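Local coordinates for alternansucrase (Leuconostoc mesenteroides, PDB 6HVG), which belongs to glycoside hydrolase family 70, large bacterial multidomain enzymes built round a circularly permuted TIM-type barrel, here carrying cell-wall-binding-type repeats and a bound calcium ion, at residues N650-L655 / T1020-S1025; K632-Y637 / N674-M679; Q380-Q385 / K1302-S1307; M441-D446 / Y1260-W1265; N844-A849 / A943-N948. All blocks are in the same frame, centred on the assembly; numbering follows the deposited sequence.

Contact 1: residues N650-L655 / T1020-S1025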
# COMPACT_ATOMS: atom_id res chain seq x y z
N ASN A 650 -17.45 22.77 28.55
CA ASN A 650 -17.10 23.41 27.28
C ASN A 650 -16.33 22.47 26.36
O ASN A 650 -16.64 22.34 25.18
CB ASN A 650 -16.24 24.67 27.52
CG ASN A 650 -17.02 25.82 28.11
OD1 ASN A 650 -18.19 25.68 28.48
ND2 ASN A 650 -16.37 26.96 28.21
N ALA A 651 -15.31 21.83 26.92
CA ALA A 651 -14.49 20.85 26.22
C ALA A 651 -15.35 19.72 25.68
O ALA A 651 -15.28 19.41 24.49
CB ALA A 651 -13.41 20.29 27.15
N ASN A 652 -16.18 19.13 26.53
CA ASN A 652 -16.97 17.96 26.16
C ASN A 652 -18.18 18.27 25.30
O ASN A 652 -18.76 17.35 24.74
CB ASN A 652 -17.38 17.17 27.39
CG ASN A 652 -16.18 16.65 28.18
OD1 ASN A 652 -15.02 17.00 27.91
ND2 ASN A 652 -16.45 15.76 29.14
N LYS A 653 -18.53 19.55 25.15
CA LYS A 653 -19.55 19.97 24.18
C LYS A 653 -19.03 19.91 22.75
O LYS A 653 -19.81 20.01 21.80
CB LYS A 653 -20.00 21.41 24.45
CG LYS A 653 -21.34 21.53 25.12
CD LYS A 653 -21.58 22.96 25.60
CE LYS A 653 -22.63 23.01 26.71
NZ LYS A 653 -22.52 24.26 27.51
N HIS A 654 -17.73 19.80 22.58
CA HIS A 654 -17.11 19.78 21.26
C HIS A 654 -16.10 18.64 21.21
O HIS A 654 -14.92 18.86 20.92
CB HIS A 654 -16.43 21.11 20.96
CG HIS A 654 -17.35 22.28 21.02
ND1 HIS A 654 -17.64 22.93 22.20
CD2 HIS A 654 -18.06 22.92 20.06
CE1 HIS A 654 -18.49 23.92 21.97
NE2 HIS A 654 -18.75 23.94 20.67
N LEU A 655 -16.59 17.42 21.48
CA LEU A 655 -15.77 16.21 21.38
C LEU A 655 -15.07 16.13 20.03
O LEU A 655 -15.72 16.21 19.01
CB LEU A 655 -16.61 14.95 21.54
CG LEU A 655 -16.84 14.46 22.96
CD1 LEU A 655 -17.88 13.36 22.94
CD2 LEU A 655 -15.53 13.97 23.57
N THR A 1020 -21.95 10.70 34.56
CA THR A 1020 -21.62 11.93 35.23
C THR A 1020 -21.75 13.13 34.25
O THR A 1020 -21.17 13.12 33.17
CB THR A 1020 -20.21 11.84 35.82
OG1 THR A 1020 -20.12 10.70 36.69
CG2 THR A 1020 -19.85 13.08 36.60
N VAL A 1021 -22.53 14.14 34.63
CA VAL A 1021 -22.58 15.37 33.85
C VAL A 1021 -21.28 16.15 34.02
O VAL A 1021 -20.66 16.14 35.09
CB VAL A 1021 -23.82 16.21 34.24
CG1 VAL A 1021 -23.79 17.59 33.60
CG2 VAL A 1021 -25.09 15.46 33.84
N ALA A 1022 -20.83 16.80 32.96
CA ALA A 1022 -19.60 17.57 32.99
C ALA A 1022 -19.82 18.90 33.70
O ALA A 1022 -20.82 19.57 33.49
CB ALA A 1022 -19.11 17.82 31.58
N THR A 1023 -18.84 19.30 34.51
CA THR A 1023 -18.96 20.45 35.40
C THR A 1023 -18.47 21.76 34.76
O THR A 1023 -17.42 21.80 34.11
CB THR A 1023 -18.15 20.23 36.69
OG1 THR A 1023 -16.78 19.92 36.38
CG2 THR A 1023 -18.75 19.08 37.48
N GLU A 1024 -19.22 22.83 35.00
CA GLU A 1024 -18.97 24.13 34.40
C GLU A 1024 -17.82 24.89 35.08
O GLU A 1024 -17.40 25.94 34.61
CB GLU A 1024 -20.24 24.97 34.46
CG GLU A 1024 -21.49 24.29 33.89
CD GLU A 1024 -21.64 24.45 32.38
OE1 GLU A 1024 -20.78 25.06 31.71
OE2 GLU A 1024 -22.65 23.96 31.84
N SER A 1025 -17.36 24.36 36.21
CA SER A 1025 -16.32 25.02 37.00
C SER A 1025 -14.97 24.79 36.37
O SER A 1025 -14.75 23.79 35.69
CB SER A 1025 -16.30 24.44 38.42
OG SER A 1025 -15.90 23.08 38.40
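Glu1024 reaches across to Asn650 and Lys653 on the rim of the TIM-type barrel, where helix 648-652, just ahead of barrel strand 657-658, faces the loop between strand 1003-1009 and helix 1038-1041. From CB the Glu1024 chain leaves beside its own backbone N, then folds back at chi2 (-85°), and this bend turns the carboxylate toward Asn650 and Lys653. OE1 halts 4.2 Å from Asn650 OD1, amide and carboxylate planes standing 76° apart, a loose meeting of two oxygens. The other end of the Asn650 amide is committed elsewhere, ND2 donating to the carbonyl of Gly643. OE2 lies 4.3 Å from Lys653 NZ, too far for a salt bridge, although the opposite charges probably attract weakly across this surface. Asn652 points at the loop, and its ND2 comes within 4.2 Å of the Ala1022 CB methyl. Asn652 also packs on Phe1034 and Leu1040. Within the segment, His654 ND1 donates to Asn650 O at 3.2 Å, nearly straight (172°), with the oxygen in the plane of the imidazole.

Contact 2: residues K632-Y637 / N674-M679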
# COMPACT_ATOMS: atom_id res chain seq x y z
N LYS A 632 -2.42 22.31 16.53
CA LYS A 632 -2.39 23.54 17.33
C LYS A 632 -3.36 24.57 16.78
O LYS A 632 -4.08 25.22 17.55
CB LYS A 632 -0.99 24.13 17.32
CG LYS A 632 -0.74 25.14 18.41
CD LYS A 632 0.34 26.12 18.03
CE LYS A 632 0.82 26.92 19.24
NZ LYS A 632 -0.26 27.69 19.93
N ILE A 633 -3.41 24.71 15.46
CA ILE A 633 -4.33 25.64 14.81
C ILE A 633 -5.77 25.29 15.15
O ILE A 633 -6.56 26.15 15.51
CB ILE A 633 -4.14 25.66 13.28
CG1 ILE A 633 -2.78 26.27 12.93
CG2 ILE A 633 -5.25 26.44 12.59
CD1 ILE A 633 -2.25 25.82 11.58
N ALA A 634 -6.10 24.01 15.02
CA ALA A 634 -7.42 23.52 15.37
C ALA A 634 -7.72 23.70 16.87
O ALA A 634 -8.79 24.16 17.25
CB ALA A 634 -7.53 22.05 15.01
N GLY A 635 -6.78 23.29 17.72
CA GLY A 635 -6.98 23.39 19.16
C GLY A 635 -7.26 24.82 19.61
O GLY A 635 -8.22 25.09 20.35
N ASP A 636 -6.39 25.73 19.16
CA ASP A 636 -6.49 27.14 19.53
C ASP A 636 -7.76 27.82 19.03
O ASP A 636 -8.28 28.71 19.69
CB ASP A 636 -5.24 27.88 19.04
CG ASP A 636 -3.97 27.43 19.76
OD1 ASP A 636 -4.08 26.55 20.64
OD2 ASP A 636 -2.88 27.97 19.46
N TYR A 637 -8.24 27.39 17.86
CA TYR A 637 -9.50 27.86 17.29
C TYR A 637 -10.66 27.51 18.21
O TYR A 637 -11.46 28.36 18.58
CB TYR A 637 -9.72 27.26 15.89
CG TYR A 637 -11.06 27.57 15.29
CD1 TYR A 637 -11.31 28.81 14.68
CD2 TYR A 637 -12.10 26.66 15.37
CE1 TYR A 637 -12.56 29.10 14.16
CE2 TYR A 637 -13.35 26.95 14.85
CZ TYR A 637 -13.56 28.18 14.25
OH TYR A 637 -14.78 28.47 13.73
N ASN A 674 -3.98 17.92 25.10
CA ASN A 674 -5.14 17.15 24.68
C ASN A 674 -6.27 17.97 24.03
O ASN A 674 -7.42 17.83 24.40
CB ASN A 674 -5.67 16.36 25.87
CG ASN A 674 -4.67 15.33 26.36
OD1 ASN A 674 -4.38 14.35 25.69
ND2 ASN A 674 -4.16 15.54 27.54
N ALA A 675 -5.93 18.81 23.06
CA ALA A 675 -6.94 19.60 22.31
C ALA A 675 -7.90 18.72 21.51
O ALA A 675 -9.05 19.07 21.29
CB ALA A 675 -6.26 20.60 21.40
N GLN A 676 -7.42 17.57 21.06
CA GLN A 676 -8.26 16.52 20.47
C GLN A 676 -7.85 15.20 21.13
O GLN A 676 -6.69 15.04 21.52
CB GLN A 676 -8.04 16.40 18.96
CG GLN A 676 -8.25 17.68 18.17
CD GLN A 676 -7.01 18.56 18.10
OE1 GLN A 676 -5.89 18.09 18.31
NE2 GLN A 676 -7.22 19.87 17.91
N LEU A 677 -8.79 14.27 21.25
CA LEU A 677 -8.50 13.00 21.90
C LEU A 677 -7.63 12.10 21.04
O LEU A 677 -7.94 11.86 19.88
CB LEU A 677 -9.79 12.26 22.23
CG LEU A 677 -10.72 12.92 23.24
CD1 LEU A 677 -11.98 12.08 23.34
CD2 LEU A 677 -10.04 13.09 24.60
N THR A 678 -6.54 11.59 21.62
CA THR A 678 -5.76 10.54 20.96
C THR A 678 -6.54 9.24 20.90
O THR A 678 -7.36 8.96 21.76
CB THR A 678 -4.43 10.24 21.69
OG1 THR A 678 -3.72 9.24 20.96
CG2 THR A 678 -4.68 9.74 23.12
N MET A 679 -6.25 8.43 19.89
CA MET A 679 -6.70 7.04 19.89
C MET A 679 -5.83 6.28 20.87
O MET A 679 -4.74 6.74 21.25
CB MET A 679 -6.60 6.41 18.51
CG MET A 679 -5.26 5.72 18.22
SD MET A 679 -4.94 5.29 16.51
CE MET A 679 -6.49 4.74 15.88
O HOH W 1 -9.87 21.03 18.36
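Gln676 lays its amide against one turn of helix 629-642, its NE2 3.6 Å from Ala634 CB and 3.5 Å from Gly635 N. The chain gets there by a bend: CG starts beside the backbone N, and the turn at chi2 (86°) swings the amide back to the helix. Next to it the methyl of Ala675 rests straight on the helix backbone, CB 3.6 Å from Gly635 CA. Because Gly635 carries no side chain, the two backbones come together to 4.9 Å between the CA atoms of Gly635 and Ala675. This is the wall of the TIM-type barrel: the helix is met by the loop that leads from helix 665-671 into barrel strand 678-679. Along the helix, Lys632 NZ and Asp636 OD2 form a salt bridge of 2.7 Å one turn apart, using the syn lone pair of the carboxylate. Gly635 N and Gln676 NE2 are both donors, so their approach is no bond. Instead NE2 gives a proton to a water 2.9 Å away and makes a weak bond to Leu631 O, while the same water donates weakly to Ala634 O (3.5 Å). The amide nitrogen thus serves one helix carbonyl directly and a second through the water's own proton, which is consistent with the nitrogen, rather than OE1, lying against the helix.

Contact 3: residues Q380-Q385 / K1302-S1307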
# COMPACT_ATOMS: atom_id res chain seq x y z
N GLN A 380 26.57 7.50 -37.88
CA GLN A 380 25.84 8.67 -38.39
C GLN A 380 26.77 9.90 -38.52
O GLN A 380 27.14 10.49 -37.53
CB GLN A 380 24.64 8.99 -37.47
CG GLN A 380 23.76 10.17 -37.90
CD GLN A 380 23.09 9.97 -39.25
OE1 GLN A 380 22.38 8.97 -39.47
NE2 GLN A 380 23.30 10.92 -40.17
N GLY A 381 27.14 10.25 -39.74
CA GLY A 381 28.04 11.40 -40.01
C GLY A 381 27.23 12.68 -39.96
O GLY A 381 25.98 12.63 -39.95
N LEU A 382 27.90 13.83 -39.95
CA LEU A 382 27.15 15.08 -39.87
C LEU A 382 26.36 15.25 -41.18
O LEU A 382 26.93 15.14 -42.26
CB LEU A 382 28.07 16.27 -39.62
CG LEU A 382 27.39 17.57 -39.22
CD1 LEU A 382 26.61 17.42 -37.91
CD2 LEU A 382 28.44 18.67 -39.05
N VAL A 383 25.05 15.45 -41.06
CA VAL A 383 24.22 15.67 -42.23
C VAL A 383 23.28 16.83 -41.99
O VAL A 383 22.85 17.09 -40.89
CB VAL A 383 23.40 14.44 -42.66
CG1 VAL A 383 24.31 13.32 -43.11
CG2 VAL A 383 22.43 14.00 -41.59
N SER A 384 22.96 17.52 -43.07
CA SER A 384 22.00 18.60 -43.05
C SER A 384 20.61 18.04 -43.30
O SER A 384 20.42 17.16 -44.15
CB SER A 384 22.34 19.59 -44.15
OG SER A 384 21.60 20.78 -44.00
N GLN A 385 19.63 18.53 -42.56
CA GLN A 385 18.30 17.99 -42.67
C GLN A 385 17.39 18.83 -43.53
O GLN A 385 16.36 18.32 -44.01
CB GLN A 385 17.72 17.82 -41.26
CG GLN A 385 18.41 16.71 -40.47
CD GLN A 385 17.68 16.33 -39.22
OE1 GLN A 385 16.97 15.33 -39.18
NE2 GLN A 385 17.84 17.14 -38.18
N LYS A 1302 32.74 15.60 -32.29
CA LYS A 1302 31.61 16.41 -31.85
C LYS A 1302 30.32 15.71 -32.25
O LYS A 1302 30.34 14.84 -33.12
CB LYS A 1302 31.68 17.79 -32.52
CG LYS A 1302 32.96 18.54 -32.21
CD LYS A 1302 32.96 19.96 -32.74
CE LYS A 1302 32.97 19.97 -34.26
NZ LYS A 1302 32.91 21.39 -34.68
N TYR A 1303 29.21 16.10 -31.63
CA TYR A 1303 27.91 15.55 -32.00
C TYR A 1303 26.84 16.62 -32.02
O TYR A 1303 26.85 17.50 -31.18
CB TYR A 1303 27.48 14.44 -31.04
CG TYR A 1303 26.07 13.95 -31.28
CD1 TYR A 1303 25.80 12.98 -32.24
CD2 TYR A 1303 25.02 14.46 -30.55
CE1 TYR A 1303 24.49 12.56 -32.47
CE2 TYR A 1303 23.73 14.03 -30.76
CZ TYR A 1303 23.46 13.09 -31.71
OH TYR A 1303 22.17 12.67 -31.87
N TYR A 1304 25.95 16.55 -33.00
CA TYR A 1304 24.84 17.48 -33.10
C TYR A 1304 23.53 16.69 -33.05
O TYR A 1304 23.36 15.70 -33.76
CB TYR A 1304 24.94 18.28 -34.40
CG TYR A 1304 25.99 19.34 -34.37
CD1 TYR A 1304 27.35 19.04 -34.54
CD2 TYR A 1304 25.64 20.66 -34.18
CE1 TYR A 1304 28.31 20.03 -34.50
CE2 TYR A 1304 26.60 21.66 -34.15
CZ TYR A 1304 27.92 21.34 -34.30
OH TYR A 1304 28.82 22.37 -34.24
N SER A 1305 22.60 17.15 -32.21
CA SER A 1305 21.31 16.48 -32.03
C SER A 1305 20.37 16.69 -33.21
O SER A 1305 20.64 17.53 -34.07
CB SER A 1305 20.67 17.00 -30.77
OG SER A 1305 20.47 18.40 -30.87
N ILE A 1306 19.26 15.95 -33.23
CA ILE A 1306 18.28 16.08 -34.31
C ILE A 1306 17.74 17.51 -34.43
O ILE A 1306 17.30 17.91 -35.49
CB ILE A 1306 17.10 15.11 -34.13
CG1 ILE A 1306 17.59 13.69 -34.34
CG2 ILE A 1306 15.99 15.38 -35.13
CD1 ILE A 1306 16.49 12.66 -34.47
N SER A 1307 17.79 18.26 -33.34
CA SER A 1307 17.32 19.63 -33.34
C SER A 1307 18.39 20.62 -33.77
O SER A 1307 18.14 21.82 -33.85
CB SER A 1307 16.84 20.00 -31.93
OG SER A 1307 15.76 19.16 -31.53
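Gln385 and Ile1306 make the polar link between two segments more than 900 residues apart in the chain. NE2 of Gln385 donates to Ile1306 O at 2.8 Å, with an N-H...O angle of 134°, a clearly bent bond. The oxygen lies in the plane of the Gln385 amide, whereas the donor is tilted from the plane of the carbonyl. OE1, at the other end of this amide, accepts from Asn478 ND2, so the group is gripped at both its polar atoms and its rotation is fixed. The extended Gln385 chain is what carries the amide to the Ile1306 carbonyl. Beside the amide lies the Ile1306 CG2 methyl, 4.0 Å from Gln385 NE2, the two side chains crossing at about a right angle. The apolar contact is Leu382 on Tyr1304. Leu382 sets CG anti to its backbone N (chi1 -167°), bringing CD1 obliquely onto Tyr1304, 3.8 Å from ring atom CD1 and 4.0 Å from CB. Beyond the pair, strand 383-384 runs antiparallel to strand 1291-1292, and strands 1294-1296 and 1301-1304 form a beta hairpin. Leu382 also leans on Gln1291 and Ile1295 of those strands. Gln474, at the start of helix 474-495, packs against both Gln385 and Ile1306, and the contact thus has that helix and the short antiparallel strand pairs as its neighbours.

Contact 4: residues M441-D446 / Y1260-W1265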
# COMPACT_ATOMS: atom_id res chain seq x y z
N MET A 441 4.93 14.36 -36.38
CA MET A 441 4.89 14.22 -37.85
C MET A 441 6.15 14.78 -38.51
O MET A 441 6.50 14.37 -39.61
CB MET A 441 3.63 14.92 -38.41
CG MET A 441 3.32 14.66 -39.89
SD MET A 441 1.82 15.50 -40.48
CE MET A 441 2.35 17.21 -40.52
N THR A 442 6.81 15.72 -37.81
CA THR A 442 7.90 16.53 -38.33
C THR A 442 9.17 16.51 -37.49
O THR A 442 10.26 16.74 -38.01
CB THR A 442 7.41 17.98 -38.45
OG1 THR A 442 6.37 18.03 -39.45
CG2 THR A 442 8.55 18.94 -38.85
N TRP A 443 9.07 16.26 -36.19
CA TRP A 443 10.24 16.31 -35.31
C TRP A 443 10.24 15.13 -34.33
O TRP A 443 9.20 14.60 -34.02
CB TRP A 443 10.27 17.63 -34.54
CG TRP A 443 11.31 17.72 -33.50
CD1 TRP A 443 12.56 18.26 -33.61
CD2 TRP A 443 11.21 17.23 -32.16
NE1 TRP A 443 13.25 18.14 -32.43
CE2 TRP A 443 12.44 17.50 -31.52
CE3 TRP A 443 10.21 16.56 -31.44
CZ2 TRP A 443 12.69 17.14 -30.19
CZ3 TRP A 443 10.46 16.20 -30.13
CH2 TRP A 443 11.69 16.49 -29.51
N TRP A 444 11.43 14.73 -33.90
CA TRP A 444 11.59 13.66 -32.93
C TRP A 444 12.75 14.02 -31.97
O TRP A 444 13.66 14.74 -32.36
CB TRP A 444 11.87 12.35 -33.70
CG TRP A 444 10.81 12.08 -34.70
CD1 TRP A 444 9.68 11.34 -34.51
CD2 TRP A 444 10.72 12.60 -36.04
NE1 TRP A 444 8.90 11.37 -35.64
CE2 TRP A 444 9.52 12.13 -36.60
CE3 TRP A 444 11.53 13.42 -36.82
CZ2 TRP A 444 9.11 12.46 -37.90
CZ3 TRP A 444 11.12 13.73 -38.11
CH2 TRP A 444 9.94 13.25 -38.63
N PRO A 445 12.72 13.50 -30.74
CA PRO A 445 13.80 13.74 -29.80
C PRO A 445 15.11 13.05 -30.16
O PRO A 445 16.18 13.57 -29.82
CB PRO A 445 13.25 13.19 -28.49
CG PRO A 445 12.24 12.18 -28.89
CD PRO A 445 11.65 12.67 -30.16
N ASP A 446 15.03 11.92 -30.84
CA ASP A 446 16.20 11.07 -31.14
C ASP A 446 15.83 10.09 -32.28
O ASP A 446 14.67 9.94 -32.64
CB ASP A 446 16.66 10.32 -29.88
CG ASP A 446 15.47 9.81 -29.01
OD1 ASP A 446 14.73 8.92 -29.47
OD2 ASP A 446 15.25 10.36 -27.90
N TYR A 1260 8.30 13.43 -20.82
CA TYR A 1260 7.09 13.82 -21.55
C TYR A 1260 7.15 15.32 -21.85
O TYR A 1260 6.58 15.76 -22.84
CB TYR A 1260 5.87 13.49 -20.69
CG TYR A 1260 4.52 13.81 -21.28
CD1 TYR A 1260 4.04 13.12 -22.37
CD2 TYR A 1260 3.70 14.78 -20.72
CE1 TYR A 1260 2.81 13.40 -22.90
CE2 TYR A 1260 2.47 15.08 -21.24
CZ TYR A 1260 2.02 14.39 -22.33
OH TYR A 1260 0.78 14.69 -22.86
N VAL A 1261 7.84 16.07 -20.99
CA VAL A 1261 8.17 17.47 -21.27
C VAL A 1261 9.43 17.46 -22.12
O VAL A 1261 10.47 16.96 -21.70
CB VAL A 1261 8.45 18.26 -19.99
CG1 VAL A 1261 8.79 19.72 -20.32
CG2 VAL A 1261 7.26 18.21 -19.03
N LEU A 1262 9.34 18.02 -23.33
CA LEU A 1262 10.36 17.80 -24.36
C LEU A 1262 11.62 18.62 -24.19
O LEU A 1262 11.58 19.78 -23.80
CB LEU A 1262 9.77 18.06 -25.73
CG LEU A 1262 8.63 17.12 -26.10
CD1 LEU A 1262 7.94 17.54 -27.38
CD2 LEU A 1262 9.16 15.71 -26.22
N LYS A 1263 12.73 17.97 -24.52
CA LYS A 1263 14.06 18.41 -24.15
C LYS A 1263 15.03 18.07 -25.28
O LYS A 1263 14.81 17.11 -26.02
CB LYS A 1263 14.43 17.66 -22.88
CG LYS A 1263 15.73 17.99 -22.17
CD LYS A 1263 16.21 16.75 -21.43
CE LYS A 1263 17.27 16.98 -20.36
NZ LYS A 1263 17.81 15.67 -19.91
N ASP A 1264 16.07 18.88 -25.43
CA ASP A 1264 17.14 18.62 -26.36
C ASP A 1264 18.25 17.91 -25.62
O ASP A 1264 18.71 18.41 -24.59
CB ASP A 1264 17.66 19.93 -26.92
CG ASP A 1264 18.96 19.76 -27.65
OD1 ASP A 1264 19.00 18.98 -28.63
OD2 ASP A 1264 19.95 20.39 -27.25
N TRP A 1265 18.68 16.74 -26.12
CA TRP A 1265 19.64 15.94 -25.37
C TRP A 1265 20.97 16.60 -25.30
O TRP A 1265 21.72 16.40 -24.34
CB TRP A 1265 19.80 14.53 -25.94
CG TRP A 1265 18.54 13.74 -26.01
CD1 TRP A 1265 17.98 13.19 -27.12
CD2 TRP A 1265 17.69 13.39 -24.93
NE1 TRP A 1265 16.82 12.53 -26.81
CE2 TRP A 1265 16.61 12.65 -25.47
CE3 TRP A 1265 17.73 13.61 -23.56
CZ2 TRP A 1265 15.58 12.13 -24.68
CZ3 TRP A 1265 16.69 13.09 -22.77
CH2 TRP A 1265 15.64 12.36 -23.34
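Asp446 and the indole of Trp1265 meet with carboxylate and ring planes only 20° apart, where the early and late parts of the family 70 region come together; Asp446 is also the N-cap of helix 447-462. OD2 approaches the edge of the indole through its anti lone pair and takes the NE1 proton at 2.9 Å, with an N-H to acceptor angle of 147°. Chi1 of 39° places the carboxylate between the backbone N and the carbonyl carbon. In this position it can serve both the ring and the helix start: OD1 bonds Thr449 OG1, and the side chain caps a backbone N just beyond the segment. Pro445 fills in beside the pair, CB 4.0 Å from Trp1265 NE1. The second layer is apolar. Trp443 and Leu1262 come at each other from opposite directions, and both methyls of the leucine approach one ring carbon obliquely, CD1 4.0 Å and CD2 4.1 Å from Trp443 CZ3. Phe1271 stands about perpendicular to this ring, whose NE1 bonds Ser1307 OG. Across one face of the same indole runs its own chain, the backbone N of Pro445 lying 3.4 Å above the plane, displaced toward the rim.

Contact 5: residues N844-A849 / A943-N948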
# COMPACT_ATOMS: atom_id res chain seq x y z
N ASN A 844 -25.60 -7.11 16.68
CA ASN A 844 -26.41 -5.97 17.11
C ASN A 844 -27.11 -6.09 18.48
O ASN A 844 -27.02 -5.17 19.31
CB ASN A 844 -27.43 -5.60 16.03
CG ASN A 844 -28.11 -4.28 16.31
OD1 ASN A 844 -28.85 -4.14 17.29
ND2 ASN A 844 -27.90 -3.30 15.42
N PRO A 845 -27.82 -7.20 18.73
CA PRO A 845 -28.53 -7.29 20.00
C PRO A 845 -27.61 -7.27 21.21
O PRO A 845 -27.89 -6.58 22.18
CB PRO A 845 -29.28 -8.63 19.88
CG PRO A 845 -29.36 -8.89 18.42
CD PRO A 845 -28.04 -8.39 17.90
N VAL A 846 -26.51 -8.01 21.14
CA VAL A 846 -25.56 -8.09 22.27
C VAL A 846 -24.90 -6.73 22.52
O VAL A 846 -24.83 -6.27 23.65
CB VAL A 846 -24.44 -9.13 22.05
CG1 VAL A 846 -23.64 -9.34 23.33
CG2 VAL A 846 -25.03 -10.45 21.59
N ILE A 847 -24.46 -6.08 21.46
CA ILE A 847 -23.82 -4.79 21.58
C ILE A 847 -24.84 -3.73 22.02
O ILE A 847 -24.50 -2.84 22.79
CB ILE A 847 -23.14 -4.39 20.25
CG1 ILE A 847 -22.12 -5.44 19.78
CG2 ILE A 847 -22.45 -3.05 20.40
CD1 ILE A 847 -21.61 -5.21 18.38
N SER A 848 -26.08 -3.83 21.54
CA SER A 848 -27.15 -2.90 21.93
C SER A 848 -27.46 -3.01 23.42
O SER A 848 -27.70 -2.00 24.10
CB SER A 848 -28.42 -3.14 21.12
OG SER A 848 -28.19 -2.91 19.73
N ALA A 849 -27.44 -4.23 23.93
CA ALA A 849 -27.63 -4.49 25.35
C ALA A 849 -26.51 -3.91 26.18
O ALA A 849 -26.75 -3.22 27.19
CB ALA A 849 -27.74 -5.98 25.60
N ALA A 943 -27.69 -12.07 35.25
CA ALA A 943 -26.96 -12.03 33.99
C ALA A 943 -27.58 -11.06 33.00
O ALA A 943 -28.78 -10.97 32.89
CB ALA A 943 -26.91 -13.43 33.38
N LEU A 944 -26.72 -10.30 32.33
CA LEU A 944 -27.10 -9.49 31.20
C LEU A 944 -26.89 -10.26 29.88
O LEU A 944 -27.68 -10.17 28.94
CB LEU A 944 -26.26 -8.22 31.18
CG LEU A 944 -26.60 -7.15 30.14
CD1 LEU A 944 -27.85 -6.37 30.57
CD2 LEU A 944 -25.43 -6.22 29.95
N VAL A 945 -25.82 -11.05 29.86
CA VAL A 945 -25.33 -11.70 28.66
C VAL A 945 -24.58 -12.97 29.08
O VAL A 945 -23.69 -12.91 29.93
CB VAL A 945 -24.41 -10.71 27.91
CG1 VAL A 945 -23.26 -11.41 27.18
CG2 VAL A 945 -25.23 -9.86 26.94
N LEU A 946 -24.97 -14.13 28.51
CA LEU A 946 -24.28 -15.42 28.74
C LEU A 946 -24.12 -16.22 27.46
O LEU A 946 -25.09 -16.42 26.73
CB LEU A 946 -25.04 -16.28 29.72
CG LEU A 946 -24.95 -15.93 31.19
CD1 LEU A 946 -25.82 -16.91 31.96
CD2 LEU A 946 -23.52 -15.97 31.73
N SER A 947 -22.90 -16.68 27.19
CA SER A 947 -22.61 -17.45 25.99
C SER A 947 -22.99 -18.93 26.13
O SER A 947 -23.06 -19.46 27.23
CB SER A 947 -21.12 -17.33 25.62
OG SER A 947 -20.29 -17.88 26.62
N ASN A 948 -23.23 -19.59 25.00
CA ASN A 948 -23.54 -21.00 24.95
C ASN A 948 -23.18 -21.54 23.57
O ASN A 948 -22.64 -20.81 22.75
CB ASN A 948 -25.02 -21.24 25.29
CG ASN A 948 -25.97 -20.54 24.32
OD1 ASN A 948 -25.94 -20.79 23.10
ND2 ASN A 948 -26.83 -19.67 24.86
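Val846 meets Val945 methyl to methyl, CG1 of the first 4.0 Å from CG2 of the second, the side chains crossing at about a right angle. CG1 is the Val846 branch that lies anti to its backbone N (chi1 -171°), which carries it off the helix toward the strand. One turn further on, Ala849 faces Leu944 more loosely: the Leu944 CD2 methyl comes to 4.3 Å from the backbone oxygen Ala849 O. No hydrogen bond joins the two segments; the contact is van der Waals packing, apolar at the two valines. Its second shell is shared, since Val954 on strand 952-954 touches both Val846 and Ala849, and Val945 rests in addition on Ile952 and on Leu1004 of strand 1003-1009. Leu944 and Val945 form a classic beta bulge opposite Val1006, with backbone bonds from each, at a corner where the chain changes direction; this probably helps both side chains face the helix. The helix start is fixed on its own side. Asn844 ND2 donates to Met829 O, and the first turn is closed by Ser848 N to Asn844 O at 2.8 Å and Ala849 N to Pro845 O at 3.0 Å. Helix 844-857 follows barrel strand 821-825 and short helix 826-829, whose Met829 packs against Ile847 and Ser848. Strand 940-947 belongs to the large antiparallel sheet, most of whose strands follow the helix in the chain, and pairs there with strands 1003-1009, 952-954 and 962-965, so the contact seats the barrel's helix on the neighbouring beta domain.

How the contacts relate
Two pairs of contacts touch, 1 with 2 and 3 with 4. Contacts 1 and 2, with centres 15 Å apart, meet on the barrel through Leu655 CD2 and Leu677 CD1, 4.0 Å apart. Contact 5 stands apart, its nearest atoms about 16 Å from contact 1, on the same side of the chain's centre, where the barrel joins the beta domain. Contacts 3 and 4 have centres 14 Å apart and are linked by a probable hydrogen bond between Ser1305 OG and Asp1264 OD1 (2.7 Å). Contacts 1 and 3 stand about 79 Å apart, centre to centre. Along the chain all the others are nested inside the loop closed by contact 3. The calcium ligands Glu575, Asp581, Asn625 and Asp1159 belong to none of the five.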